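Local coordinates for ribosomal RNA processing protein 6 (Trypanosoma brucei brucei, PDB 4NLC) that probably trims and degrades RNA from the 3' end as an exosome-associated nuclear exoribonuclease, represented here by its catalytic core, at residues L111-T116 with D120-C125; E78-L83 with L126-N131; Q202-R207 with A213-Y218. The protein carries 1 engineered substitution. One frame throughout, in Å; residues are numbered along the deposited sequence.

Contact 1: residues L111-T116 with D120-C125; sequences LMQIST and DFIVDC
Met112 pairs with Val123, and Ile114 with Phe121, as the hydrogen-bonded pairs of an antiparallel beta hairpin. Val123 N gives Met112 O a nearly straight bond of 2.7 Å (173°), while the return bond from Met112 N to Val123 O is longer at 3.1 Å. Ile114 O takes Phe121 N at 2.7 Å and also lies at the edge of the Phe121 ring, near its plane. On the face that carries Met112, Ile114, Phe121 and Val123, Ile114 CD1 packs on Val123 CG2, and Met112 CB meets Cys125 SG at 3.7 Å. The other face begins with Leu111, whose CG and both methyls lie against Ile122 CG2, and ends in a polar pair. There Ser115 OG donates to Asp120 OD1 at 2.6 Å, from above the carboxylate plane. Chi1 of -61° places the Asp120 carboxylate beside its own backbone N, from where OD1 reaches the serine; OD1 also accepts from a water that donates to Thr116 O. Further out, His224 and Gln220 bond Asp120 OD2, and Thr223 bonds Ser115 OG, tying this end to helix 213-224. Leu83 and Leu87 of helix 77-87 cover the Ile114-Phe121 face, while strands 92-100 and 71-74 flank the hairpin within the mixed sheet.

Contact 2: residues E78-L83 with L126-N131; sequences EDLEAL and LKVRAN
Asn131 N donates to Val128 O at 2.8 Å, folding the loop so that both residues turn their side chains toward Leu80 of the facing helix. One branch of Leu80 does all the touching. Its CD2 methyl lies 3.9 Å from Val128 CG2, comes to 3.4 Å from the backbone oxygen Asn131 O, and also meets Asn131 CB at 4.1 Å. The meeting with the oxygen is van der Waals contact between a methyl and a carbonyl, while the meeting with Val128 is apolar. Leu80 reaches across because CG stands opposite its backbone N (chi1 -179°). Val128 uses CG2, the methyl held between its own backbone N and carbonyl carbon. In the ribonuclease H-like fold of the exonuclease domain, helix 77-87 packs against the mixed sheet, and here it also meets the connection that follows strand 120-123. That connection makes a type I turn from Leu126 to Arg129, closed by a weak bond from Arg129 N to Leu126 O, and passes into a 3-10 segment that begins at Arg129. Asp124 OD1 accepts from the backbone N of both Leu126 and Lys127, anchoring the start of the turn to Asp124. Beneath the contact Leu80 and Val128 both rest on Val123, and Leu80 also touches Val74 of strand 71-74. Arg129 points away from the helix and forms a salt bridge with Asp161, with a cation-pi contact to Phe9.

Contact 3: residues Q202-R207 with A213-Y218; sequences QTADWR and AEMVSY
The Trp206 indole has the Met215 CE methyl over one face, 3.6 Å from the centroid of its six-membered ring and 10° off the normal, a CH-pi contact. Met215 SD stands farther out above the same ring, making this a Met-aromatic contact as well. At the indole edge, Met215 O lies in the ring plane 3.5 Å from Trp206 CH2, and Tyr218 CD1 approaches Trp206 CZ2 at 3.5 Å. The two aromatic planes are inclined by 36°, an oblique meeting that is neither a stack nor a T-shape. Met215 gets its methyl over the ring by bending at its last torsion (chi3 76°), which also brings CE to 3.7 Å from Ala204 CB and close to Asp205 O. Tyr218, its ring anti to the backbone N, extends past the indole to Gln202, where Tyr218 OH packs on Gln202 CA at 3.4 Å; the glutamine is poorly ordered. Within the loop, Asp205 OD1 accepts from Arg207 N in an Asx turn and from Arg207 NE, while Arg207 NH2 reaches Asp205 OD2 at 3.0 Å. This side-on, two-nitrogen salt bridge links the two residues that bracket Trp206 in the chain. By sequence, Tyr218 is probably the motif tyrosine of the DEDDy subgroup of exonucleases, and its side chain touches Glu98 of strand 92-100. With no directional bond between the segments, the fit of the Met215 methyl and the Tyr218 ring against Trp206 sets how the loop lies on the helix.

Overall arrangement
Contact 1 is the core piece, wholly buried in the sheet and held by backbone hydrogen bonds, and contacts 2 and 3 flank it. Contact 2 is the smallest, a few methyl contacts between a helix and the loop that follows strand 120-123; Leu83 packs on Phe121 and Val123, so 78-83 and 120-125 share one hydrophobic layer. Contact 3 is partly buried and reaches the surface at Gln202; it meets the hairpin through Leu111 on Trp206 and Ile122 on the backbone of Val216. The chemistry shifts from main-chain pairing within the sheet to methyl packing and aromatic contact around it. Leu126 against Arg207 links the two outer contacts.

Contact 1: residues L111-T116 with D120-C125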
ATOM      1  N   LEU A 111      -9.343  -1.302   0.133  1.00 22.55           N
ATOM      2  CA  LEU A 111     -10.039  -2.449   0.689  1.00 22.82           C
ATOM      3  C   LEU A 111      -9.122  -3.204   1.602  1.00 28.29           C
ATOM      4  O   LEU A 111      -7.909  -3.201   1.401  1.00 28.09           O
ATOM      5  CB  LEU A 111     -10.397  -3.355  -0.493  1.00 23.10           C
ATOM      6  CG  LEU A 111     -11.690  -4.138  -0.467  1.00 27.95           C
ATOM      7  CD1 LEU A 111     -12.916  -3.210  -0.451  1.00 27.09           C
ATOM      8  CD2 LEU A 111     -11.736  -5.100  -1.663  1.00 30.90           C
ATOM      9  N   MET A 112      -9.707  -3.835   2.626  1.00 24.86           N
ATOM     10  CA  MET A 112      -8.975  -4.673   3.572  1.00 23.40           C
ATOM     11  C   MET A 112      -9.734  -6.005   3.557  1.00 27.66           C
ATOM     12  O   MET A 112     -10.959  -6.019   3.618  1.00 25.20           O
ATOM     13  CB  MET A 112      -8.961  -4.064   4.994  1.00 24.36           C
ATOM     14  CG  MET A 112      -8.298  -4.960   6.039  1.00 27.20           C
ATOM     15  SD  MET A 112      -8.319  -4.272   7.718  1.00 32.84           S
ATOM     16  CE  MET A 112      -6.943  -3.182   7.628  1.00 28.87           C
ATOM     17  N   GLN A 113      -9.009  -7.107   3.464  1.00 23.30           N
ATOM     18  CA  GLN A 113      -9.638  -8.417   3.475  1.00 22.75           C
ATOM     19  C   GLN A 113      -9.137  -9.103   4.737  1.00 26.37           C
ATOM     20  O   GLN A 113      -7.965  -8.957   5.115  1.00 22.26           O
ATOM     21  CB  GLN A 113      -9.270  -9.232   2.207  1.00 24.26           C
ATOM     22  CG  GLN A 113      -9.701  -8.571   0.886  1.00 26.77           C
ATOM     23  CD  GLN A 113      -8.544  -7.920   0.200  1.00 36.84           C
ATOM     24  OE1 GLN A 113      -7.765  -8.553  -0.503  1.00 45.79           O
ATOM     25  NE2 GLN A 113      -8.373  -6.652   0.422  1.00 26.52           N
ATOM     26  N   ILE A 114     -10.039  -9.804   5.413  1.00 25.13           N
ATOM     27  CA  ILE A 114      -9.708 -10.532   6.636  1.00 25.66           C
ATOM     28  C   ILE A 114     -10.341 -11.901   6.592  1.00 30.15           C
ATOM     29  O   ILE A 114     -11.550 -11.999   6.402  1.00 31.36           O
ATOM     30  CB  ILE A 114     -10.121  -9.777   7.950  1.00 28.53           C
ATOM     31  CG1 ILE A 114      -9.413  -8.405   8.100  1.00 29.25           C
ATOM     32  CG2 ILE A 114      -9.822 -10.638   9.192  1.00 27.52           C
ATOM     33  CD1 ILE A 114     -10.344  -7.288   8.489  1.00 40.97           C
ATOM     34  N   SER A 115      -9.560 -12.942   6.875  1.00 25.67           N
ATOM     35  CA  SER A 115     -10.129 -14.270   7.025  1.00 26.04           C
ATOM     36  C   SER A 115      -9.823 -14.797   8.411  1.00 29.30           C
ATOM     37  O   SER A 115      -8.716 -14.607   8.926  1.00 26.91           O
ATOM     38  CB  SER A 115      -9.586 -15.252   5.989  1.00 28.17           C
ATOM     39  OG  SER A 115     -10.043 -15.012   4.668  1.00 33.95           O
ATOM     40  N   THR A 116     -10.795 -15.510   8.981  1.00 27.16           N
ATOM     41  CA  THR A 116     -10.652 -16.246  10.236  1.00 28.50           C
ATOM     42  C   THR A 116     -10.794 -17.704   9.833  1.00 32.83           C
ATOM     43  O   THR A 116     -11.123 -17.988   8.681  1.00 32.23           O
ATOM     44  CB  THR A 116     -11.694 -15.827  11.332  1.00 32.01           C
ATOM     45  OG1 THR A 116     -12.986 -16.356  11.048  1.00 34.38           O
ATOM     46  CG2 THR A 116     -11.769 -14.326  11.555  1.00 26.52           C
ATOM     47  N   ASP A 120     -14.864 -15.248   6.178  1.00 27.24           N
ATOM     48  CA  ASP A 120     -14.148 -14.200   5.479  1.00 26.22           C
ATOM     49  C   ASP A 120     -14.872 -12.864   5.620  1.00 30.47           C
ATOM     50  O   ASP A 120     -16.090 -12.836   5.756  1.00 30.33           O
ATOM     51  CB  ASP A 120     -14.024 -14.580   3.981  1.00 27.68           C
ATOM     52  CG  ASP A 120     -13.263 -15.865   3.699  1.00 32.62           C
ATOM     53  OD1 ASP A 120     -12.354 -16.208   4.487  1.00 29.60           O
ATOM     54  OD2 ASP A 120     -13.559 -16.513   2.684  1.00 42.17           O
ATOM     55  N   PHE A 121     -14.117 -11.757   5.544  1.00 27.05           N
ATOM     56  CA  PHE A 121     -14.626 -10.397   5.614  1.00 25.98           C
ATOM     57  C   PHE A 121     -13.934  -9.542   4.575  1.00 27.89           C
ATOM     58  O   PHE A 121     -12.777  -9.792   4.233  1.00 26.85           O
ATOM     59  CB  PHE A 121     -14.392  -9.791   7.000  1.00 27.51           C
ATOM     60  CG  PHE A 121     -15.093 -10.520   8.124  1.00 29.37           C
ATOM     61  CD1 PHE A 121     -16.420 -10.230   8.443  1.00 31.18           C
ATOM     62  CD2 PHE A 121     -14.429 -11.501   8.863  1.00 31.00           C
ATOM     63  CE1 PHE A 121     -17.067 -10.896   9.490  1.00 32.29           C
ATOM     64  CE2 PHE A 121     -15.071 -12.159   9.917  1.00 34.32           C
ATOM     65  CZ  PHE A 121     -16.383 -11.834  10.235  1.00 32.97           C
ATOM     66  N   ILE A 122     -14.666  -8.577   4.039  1.00 25.09           N
ATOM     67  CA  ILE A 122     -14.151  -7.572   3.101  1.00 25.89           C
ATOM     68  C   ILE A 122     -14.565  -6.251   3.679  1.00 29.04           C
ATOM     69  O   ILE A 122     -15.754  -6.040   3.896  1.00 27.11           O
ATOM     70  CB  ILE A 122     -14.570  -7.753   1.616  1.00 29.37           C
ATOM     71  CG1 ILE A 122     -13.884  -8.984   1.004  1.00 29.66           C
ATOM     72  CG2 ILE A 122     -14.247  -6.491   0.793  1.00 28.53           C
ATOM     73  CD1 ILE A 122     -14.514  -9.468  -0.321  1.00 41.02           C
ATOM     74  N   VAL A 123     -13.569  -5.411   4.020  1.00 25.15           N
ATOM     75  CA  VAL A 123     -13.782  -4.113   4.621  1.00 25.56           C
ATOM     76  C   VAL A 123     -13.635  -2.974   3.613  1.00 28.70           C
ATOM     77  O   VAL A 123     -12.594  -2.806   3.006  1.00 27.62           O
ATOM     78  CB  VAL A 123     -12.921  -3.883   5.905  1.00 29.39           C
ATOM     79  CG1 VAL A 123     -13.257  -2.540   6.566  1.00 27.91           C
ATOM     80  CG2 VAL A 123     -13.150  -5.018   6.892  1.00 29.57           C
ATOM     81  N   ASP A 124     -14.674  -2.136   3.520  1.00 26.65           N
ATOM     82  CA  ASP A 124     -14.602  -0.974   2.664  1.00 27.16           C
ATOM     83  C   ASP A 124     -13.900   0.197   3.363  1.00 32.71           C
ATOM     84  O   ASP A 124     -14.543   1.039   3.989  1.00 31.67           O
ATOM     85  CB  ASP A 124     -15.976  -0.606   2.088  1.00 29.11           C
ATOM     86  CG  ASP A 124     -15.917   0.457   1.020  1.00 32.56           C
ATOM     87  OD1 ASP A 124     -14.909   1.208   0.976  1.00 30.63           O
ATOM     88  OD2 ASP A 124     -16.891   0.580   0.260  1.00 36.52           O
ATOM     89  N   CYS A 125     -12.556   0.224   3.220  1.00 32.63           N
ATOM     90  CA  CYS A 125     -11.556   1.223   3.656  1.00 33.13           C
ATOM     91  C   CYS A 125     -11.864   2.607   3.203  1.00 36.21           C
ATOM     92  O   CYS A 125     -11.201   3.523   3.676  1.00 38.24           O
ATOM     93  CB  CYS A 125     -10.183   0.850   3.114  1.00 33.32           C
ATOM     94  SG  CYS A 125      -9.450  -0.551   3.912  1.00 37.00           S
TER
HETATM   95  O   HOH W   1     -12.388 -18.440   6.110  1.00 28.96           O

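Contact 2: residues E78-L83 with L126-N131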
ATOM      1  N   GLU A  78     -20.757   0.518  12.583  1.00 28.83           N
ATOM      2  CA  GLU A  78     -21.384  -0.527  13.428  1.00 28.56           C
ATOM      3  C   GLU A  78     -20.951  -1.913  12.962  1.00 31.22           C
ATOM      4  O   GLU A  78     -20.665  -2.765  13.794  1.00 32.88           O
ATOM      5  CB  GLU A  78     -22.937  -0.462  13.394  1.00 30.34           C
ATOM      6  CG  GLU A  78     -23.539   0.911  13.163  1.00 44.32           C
ATOM      7  CD  GLU A  78     -23.627   1.351  11.713  1.00 60.18           C
ATOM      8  OE1 GLU A  78     -22.957   2.351  11.372  1.00 47.95           O
ATOM      9  OE2 GLU A  78     -24.397   0.741  10.933  1.00 51.14           O
ATOM     10  N   ASP A  79     -20.901  -2.140  11.645  1.00 25.97           N
ATOM     11  CA  ASP A  79     -20.456  -3.420  11.080  1.00 26.21           C
ATOM     12  C   ASP A  79     -18.962  -3.640  11.259  1.00 28.35           C
ATOM     13  O   ASP A  79     -18.539  -4.778  11.434  1.00 28.56           O
ATOM     14  CB  ASP A  79     -20.904  -3.582   9.634  1.00 28.31           C
ATOM     15  CG  ASP A  79     -22.397  -3.864   9.562  1.00 45.67           C
ATOM     16  OD1 ASP A  79     -22.915  -4.583  10.458  1.00 47.61           O
ATOM     17  OD2 ASP A  79     -23.060  -3.319   8.657  1.00 54.25           O
ATOM     18  N   LEU A  80     -18.182  -2.553  11.279  1.00 23.70           N
ATOM     19  CA  LEU A  80     -16.741  -2.586  11.524  1.00 23.09           C
ATOM     20  C   LEU A  80     -16.468  -2.959  12.991  1.00 27.11           C
ATOM     21  O   LEU A  80     -15.590  -3.784  13.262  1.00 27.04           O
ATOM     22  CB  LEU A  80     -16.086  -1.237  11.152  1.00 22.61           C
ATOM     23  CG  LEU A  80     -14.573  -1.132  11.334  1.00 28.34           C
ATOM     24  CD1 LEU A  80     -13.836  -2.216  10.522  1.00 29.42           C
ATOM     25  CD2 LEU A  80     -14.071   0.270  10.968  1.00 27.43           C
ATOM     26  N   GLU A  81     -17.223  -2.352  13.922  1.00 23.38           N
ATOM     27  CA  GLU A  81     -17.124  -2.617  15.359  1.00 23.81           C
ATOM     28  C   GLU A  81     -17.521  -4.056  15.657  1.00 29.50           C
ATOM     29  O   GLU A  81     -16.831  -4.711  16.434  1.00 30.05           O
ATOM     30  CB  GLU A  81     -18.023  -1.651  16.161  1.00 24.45           C
ATOM     31  CG  GLU A  81     -17.529  -0.220  16.092  1.00 25.65           C
ATOM     32  CD  GLU A  81     -18.409   0.798  16.779  1.00 43.32           C
ATOM     33  OE1 GLU A  81     -19.633   0.810  16.516  1.00 38.53           O
ATOM     34  OE2 GLU A  81     -17.862   1.612  17.552  1.00 41.63           O
ATOM     35  N   ALA A  82     -18.636  -4.549  15.042  1.00 25.32           N
ATOM     36  CA  ALA A  82     -19.080  -5.933  15.211  1.00 25.83           C
ATOM     37  C   ALA A  82     -17.956  -6.879  14.736  1.00 29.41           C
ATOM     38  O   ALA A  82     -17.668  -7.880  15.400  1.00 28.17           O
ATOM     39  CB  ALA A  82     -20.366  -6.198  14.418  1.00 26.59           C
ATOM     40  N   LEU A  83     -17.301  -6.533  13.617  1.00 26.76           N
ATOM     41  CA  LEU A  83     -16.195  -7.326  13.065  1.00 27.40           C
ATOM     42  C   LEU A  83     -14.974  -7.345  14.042  1.00 30.27           C
ATOM     43  O   LEU A  83     -14.427  -8.403  14.308  1.00 30.77           O
ATOM     44  CB  LEU A  83     -15.795  -6.803  11.670  1.00 27.56           C
ATOM     45  CG  LEU A  83     -14.391  -7.204  11.172  1.00 33.05           C
ATOM     46  CD1 LEU A  83     -14.270  -8.730  10.954  1.00 33.11           C
ATOM     47  CD2 LEU A  83     -14.025  -6.457   9.938  1.00 36.41           C
ATOM     48  N   LEU A 126     -12.638   2.747   2.139  1.00 30.11           N
ATOM     49  CA  LEU A 126     -12.973   4.053   1.632  1.00 29.92           C
ATOM     50  C   LEU A 126     -14.149   4.594   2.408  1.00 35.04           C
ATOM     51  O   LEU A 126     -14.072   5.688   2.948  1.00 36.42           O
ATOM     52  CB  LEU A 126     -13.264   4.014   0.121  1.00 29.54           C
ATOM     53  CG  LEU A 126     -12.047   3.821  -0.787  1.00 32.09           C
ATOM     54  CD1 LEU A 126     -12.468   3.710  -2.266  1.00 30.93           C
ATOM     55  CD2 LEU A 126     -11.016   4.933  -0.576  1.00 32.06           C
ATOM     56  N   LYS A 127     -15.216   3.809   2.500  1.00 30.90           N
ATOM     57  CA  LYS A 127     -16.437   4.185   3.197  1.00 30.17           C
ATOM     58  C   LYS A 127     -16.218   4.327   4.699  1.00 33.88           C
ATOM     59  O   LYS A 127     -16.833   5.201   5.297  1.00 34.59           O
ATOM     60  CB  LYS A 127     -17.577   3.198   2.884  1.00 32.28           C
ATOM     61  CG  LYS A 127     -18.938   3.798   3.181  1.00 45.64           C
ATOM     62  CD  LYS A 127     -19.966   3.535   2.110  1.00 52.14           C
ATOM     63  CE  LYS A 127     -21.316   4.057   2.534  1.00 56.53           C
ATOM     64  NZ  LYS A 127     -21.276   5.509   2.875  1.00 68.16           N
ATOM     65  N   VAL A 128     -15.348   3.501   5.309  1.00 29.78           N
ATOM     66  CA  VAL A 128     -15.103   3.611   6.765  1.00 28.31           C
ATOM     67  C   VAL A 128     -13.651   4.071   7.062  1.00 29.43           C
ATOM     68  O   VAL A 128     -13.149   3.846   8.167  1.00 27.70           O
ATOM     69  CB  VAL A 128     -15.539   2.347   7.587  1.00 31.26           C
ATOM     70  CG1 VAL A 128     -17.025   2.063   7.395  1.00 30.55           C
ATOM     71  CG2 VAL A 128     -14.715   1.118   7.240  1.00 30.60           C
ATOM     72  N   ARG A 129     -13.019   4.800   6.092  1.00 25.97           N
ATOM     73  CA  ARG A 129     -11.665   5.352   6.212  1.00 25.43           C
ATOM     74  C   ARG A 129     -11.425   6.028   7.545  1.00 29.81           C
ATOM     75  O   ARG A 129     -10.444   5.708   8.216  1.00 29.25           O
ATOM     76  CB  ARG A 129     -11.353   6.340   5.072  1.00 26.16           C
ATOM     77  CG  ARG A 129      -9.917   6.881   5.104  1.00 26.86           C
ATOM     78  CD  ARG A 129      -9.715   7.861   3.966  1.00 27.76           C
ATOM     79  NE  ARG A 129      -8.515   8.684   4.115  1.00 29.34           N
ATOM     80  CZ  ARG A 129      -7.297   8.301   3.743  1.00 47.17           C
ATOM     81  NH1 ARG A 129      -7.107   7.101   3.196  1.00 35.63           N
ATOM     82  NH2 ARG A 129      -6.262   9.110   3.906  1.00 33.97           N
ATOM     83  N   ALA A 130     -12.337   6.946   7.931  1.00 27.03           N
ATOM     84  CA  ALA A 130     -12.268   7.749   9.155  1.00 27.17           C
ATOM     85  C   ALA A 130     -12.414   6.923  10.439  1.00 32.98           C
ATOM     86  O   ALA A 130     -12.066   7.411  11.510  1.00 32.62           O
ATOM     87  CB  ALA A 130     -13.347   8.825   9.122  1.00 27.81           C
ATOM     88  N   ASN A 131     -12.920   5.677  10.331  1.00 30.13           N
ATOM     89  CA  ASN A 131     -13.204   4.807  11.476  1.00 28.72           C
ATOM     90  C   ASN A 131     -12.279   3.611  11.621  1.00 29.47           C
ATOM     91  O   ASN A 131     -12.470   2.805  12.537  1.00 27.58           O
ATOM     92  CB  ASN A 131     -14.666   4.313  11.359  1.00 29.79           C
ATOM     93  CG  ASN A 131     -15.611   5.409  10.919  1.00 47.83           C
ATOM     94  OD1 ASN A 131     -16.045   5.478   9.764  1.00 48.74           O
ATOM     95  ND2 ASN A 131     -15.849   6.350  11.794  1.00 29.38           N
TER

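Contact 3: residues Q202-R207 with A213-Y218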
ATOM      1  N   GLN A 202      -5.108  -8.017 -10.046  1.00 51.84           N
ATOM      2  CA  GLN A 202      -4.037  -7.396  -9.256  1.00 52.29           C
ATOM      3  C   GLN A 202      -3.885  -5.894  -9.577  1.00 57.32           C
ATOM      4  O   GLN A 202      -3.666  -5.088  -8.659  1.00 57.36           O
ATOM      5  CB  GLN A 202      -2.702  -8.123  -9.479  1.00 54.12           C
ATOM      6  CG  GLN A 202      -1.640  -7.779  -8.422  1.00 74.71           C
ATOM      7  CD  GLN A 202      -0.272  -8.366  -8.705  1.00 93.72           C
ATOM      8  OE1 GLN A 202       0.067  -8.740  -9.839  1.00 89.84           O
ATOM      9  NE2 GLN A 202       0.562  -8.427  -7.674  1.00 80.60           N
ATOM     10  N   THR A 203      -4.053  -5.533 -10.875  1.00 52.76           N
ATOM     11  CA  THR A 203      -3.920  -4.164 -11.397  1.00 51.53           C
ATOM     12  C   THR A 203      -5.270  -3.443 -11.643  1.00 50.62           C
ATOM     13  O   THR A 203      -5.285  -2.384 -12.274  1.00 50.77           O
ATOM     14  CB  THR A 203      -3.039  -4.165 -12.657  1.00 57.34           C
ATOM     15  OG1 THR A 203      -3.695  -4.895 -13.693  1.00 57.31           O
ATOM     16  CG2 THR A 203      -1.649  -4.729 -12.399  1.00 55.38           C
ATOM     17  N   ALA A 204      -6.384  -3.982 -11.121  1.00 43.46           N
ATOM     18  CA  ALA A 204      -7.720  -3.374 -11.255  1.00 41.63           C
ATOM     19  C   ALA A 204      -7.859  -2.019 -10.497  1.00 39.84           C
ATOM     20  O   ALA A 204      -6.961  -1.625  -9.743  1.00 38.04           O
ATOM     21  CB  ALA A 204      -8.787  -4.352 -10.779  1.00 41.94           C
ATOM     22  N   ASP A 205      -8.968  -1.293 -10.750  1.00 33.06           N
ATOM     23  CA  ASP A 205      -9.262  -0.040 -10.073  1.00 31.13           C
ATOM     24  C   ASP A 205     -10.099  -0.390  -8.828  1.00 32.92           C
ATOM     25  O   ASP A 205     -11.305  -0.682  -8.922  1.00 30.81           O
ATOM     26  CB  ASP A 205      -9.997   0.942 -10.996  1.00 32.80           C
ATOM     27  CG  ASP A 205     -10.072   2.366 -10.454  1.00 36.98           C
ATOM     28  OD1 ASP A 205      -9.767   2.569  -9.256  1.00 36.32           O
ATOM     29  OD2 ASP A 205     -10.385   3.285 -11.242  1.00 38.15           O
ATOM     30  N   TRP A 206      -9.441  -0.382  -7.661  1.00 28.30           N
ATOM     31  CA  TRP A 206     -10.086  -0.761  -6.403  1.00 27.83           C
ATOM     32  C   TRP A 206     -10.888   0.382  -5.766  1.00 32.88           C
ATOM     33  O   TRP A 206     -11.501   0.186  -4.723  1.00 32.04           O
ATOM     34  CB  TRP A 206      -9.075  -1.380  -5.445  1.00 25.55           C
ATOM     35  CG  TRP A 206      -8.648  -2.728  -5.910  1.00 26.86           C
ATOM     36  CD1 TRP A 206      -7.513  -3.041  -6.605  1.00 29.86           C
ATOM     37  CD2 TRP A 206      -9.405  -3.944  -5.805  1.00 26.90           C
ATOM     38  NE1 TRP A 206      -7.505  -4.388  -6.918  1.00 29.67           N
ATOM     39  CE2 TRP A 206      -8.664  -4.960  -6.456  1.00 31.01           C
ATOM     40  CE3 TRP A 206     -10.642  -4.274  -5.214  1.00 27.80           C
ATOM     41  CZ2 TRP A 206      -9.098  -6.289  -6.501  1.00 30.31           C
ATOM     42  CZ3 TRP A 206     -11.094  -5.581  -5.308  1.00 29.47           C
ATOM     43  CH2 TRP A 206     -10.320  -6.575  -5.929  1.00 30.31           C
ATOM     44  N   ARG A 207     -10.967   1.532  -6.446  1.00 30.54           N
ATOM     45  CA  ARG A 207     -11.782   2.655  -5.988  1.00 30.50           C
ATOM     46  C   ARG A 207     -13.240   2.459  -6.400  1.00 34.10           C
ATOM     47  O   ARG A 207     -14.098   3.176  -5.896  1.00 33.93           O
ATOM     48  CB  ARG A 207     -11.319   3.948  -6.667  1.00 31.27           C
ATOM     49  CG  ARG A 207      -9.887   4.349  -6.379  1.00 33.96           C
ATOM     50  CD  ARG A 207      -9.594   5.636  -7.109  1.00 32.08           C
ATOM     51  NE  ARG A 207      -9.698   5.455  -8.554  1.00 30.33           N
ATOM     52  CZ  ARG A 207      -9.839   6.452  -9.409  1.00 40.56           C
ATOM     53  NH1 ARG A 207      -9.921   7.701  -8.972  1.00 33.11           N
ATOM     54  NH2 ARG A 207      -9.916   6.210 -10.706  1.00 29.66           N
ATOM     55  N   ALA A 213     -18.857  -8.753  -8.554  1.00 32.23           N
ATOM     56  CA  ALA A 213     -18.704 -10.118  -8.037  1.00 32.80           C
ATOM     57  C   ALA A 213     -17.303 -10.761  -8.248  1.00 35.97           C
ATOM     58  O   ALA A 213     -16.752 -11.346  -7.315  1.00 35.72           O
ATOM     59  CB  ALA A 213     -19.789 -11.016  -8.616  1.00 34.15           C
ATOM     60  N   GLU A 214     -16.712 -10.598  -9.434  1.00 33.39           N
ATOM     61  CA  GLU A 214     -15.393 -11.166  -9.770  1.00 33.03           C
ATOM     62  C   GLU A 214     -14.295 -10.578  -8.885  1.00 35.28           C
ATOM     63  O   GLU A 214     -13.344 -11.283  -8.502  1.00 33.91           O
ATOM     64  CB  GLU A 214     -15.046 -10.947 -11.255  1.00 35.08           C
ATOM     65  CG  GLU A 214     -15.990 -11.610 -12.249  1.00 48.96           C
ATOM     66  CD  GLU A 214     -17.279 -10.885 -12.614  1.00 69.28           C
ATOM     67  OE1 GLU A 214     -17.944 -11.356 -13.566  1.00 77.68           O
ATOM     68  OE2 GLU A 214     -17.636  -9.870 -11.968  1.00 50.13           O
ATOM     69  N   MET A 215     -14.420  -9.271  -8.581  1.00 30.93           N
ATOM     70  CA  MET A 215     -13.476  -8.554  -7.712  1.00 29.50           C
ATOM     71  C   MET A 215     -13.749  -8.877  -6.221  1.00 34.02           C
ATOM     72  O   MET A 215     -12.804  -8.961  -5.425  1.00 33.97           O
ATOM     73  CB  MET A 215     -13.507  -7.058  -8.005  1.00 31.47           C
ATOM     74  CG  MET A 215     -12.734  -6.701  -9.248  1.00 35.24           C
ATOM     75  SD  MET A 215     -12.888  -4.986  -9.785  1.00 38.97           S
ATOM     76  CE  MET A 215     -11.850  -4.145  -8.650  1.00 34.43           C
ATOM     77  N   VAL A 216     -15.023  -9.151  -5.860  1.00 30.93           N
ATOM     78  CA  VAL A 216     -15.351  -9.582  -4.490  1.00 31.39           C
ATOM     79  C   VAL A 216     -14.681 -10.963  -4.287  1.00 35.20           C
ATOM     80  O   VAL A 216     -14.020 -11.181  -3.274  1.00 34.59           O
ATOM     81  CB  VAL A 216     -16.875  -9.632  -4.217  1.00 35.37           C
ATOM     82  CG1 VAL A 216     -17.164 -10.259  -2.860  1.00 35.33           C
ATOM     83  CG2 VAL A 216     -17.512  -8.241  -4.313  1.00 34.81           C
ATOM     84  N   SER A 217     -14.800 -11.855  -5.289  1.00 31.58           N
ATOM     85  CA  SER A 217     -14.194 -13.195  -5.252  1.00 32.11           C
ATOM     86  C   SER A 217     -12.656 -13.120  -5.197  1.00 35.24           C
ATOM     87  O   SER A 217     -12.051 -13.811  -4.373  1.00 34.29           O
ATOM     88  CB  SER A 217     -14.677 -14.049  -6.417  1.00 34.17           C
ATOM     89  OG  SER A 217     -14.049 -15.312  -6.332  1.00 40.87           O
ATOM     90  N   TYR A 218     -12.039 -12.235  -6.028  1.00 31.85           N
ATOM     91  CA  TYR A 218     -10.594 -11.989  -6.011  1.00 32.21           C
ATOM     92  C   TYR A 218     -10.111 -11.558  -4.625  1.00 32.88           C
ATOM     93  O   TYR A 218      -9.094 -12.070  -4.142  1.00 31.89           O
ATOM     94  CB  TYR A 218     -10.186 -10.907  -7.041  1.00 35.06           C
ATOM     95  CG  TYR A 218      -8.692 -10.637  -7.056  1.00 37.93           C
ATOM     96  CD1 TYR A 218      -8.126  -9.682  -6.214  1.00 39.62           C
ATOM     97  CD2 TYR A 218      -7.841 -11.357  -7.889  1.00 39.09           C
ATOM     98  CE1 TYR A 218      -6.752  -9.457  -6.195  1.00 41.05           C
ATOM     99  CE2 TYR A 218      -6.471 -11.113  -7.908  1.00 39.86           C
ATOM    100  CZ  TYR A 218      -5.929 -10.166  -7.058  1.00 47.72           C
ATOM    101  OH  TYR A 218      -4.572  -9.953  -7.073  1.00 48.69           O
TER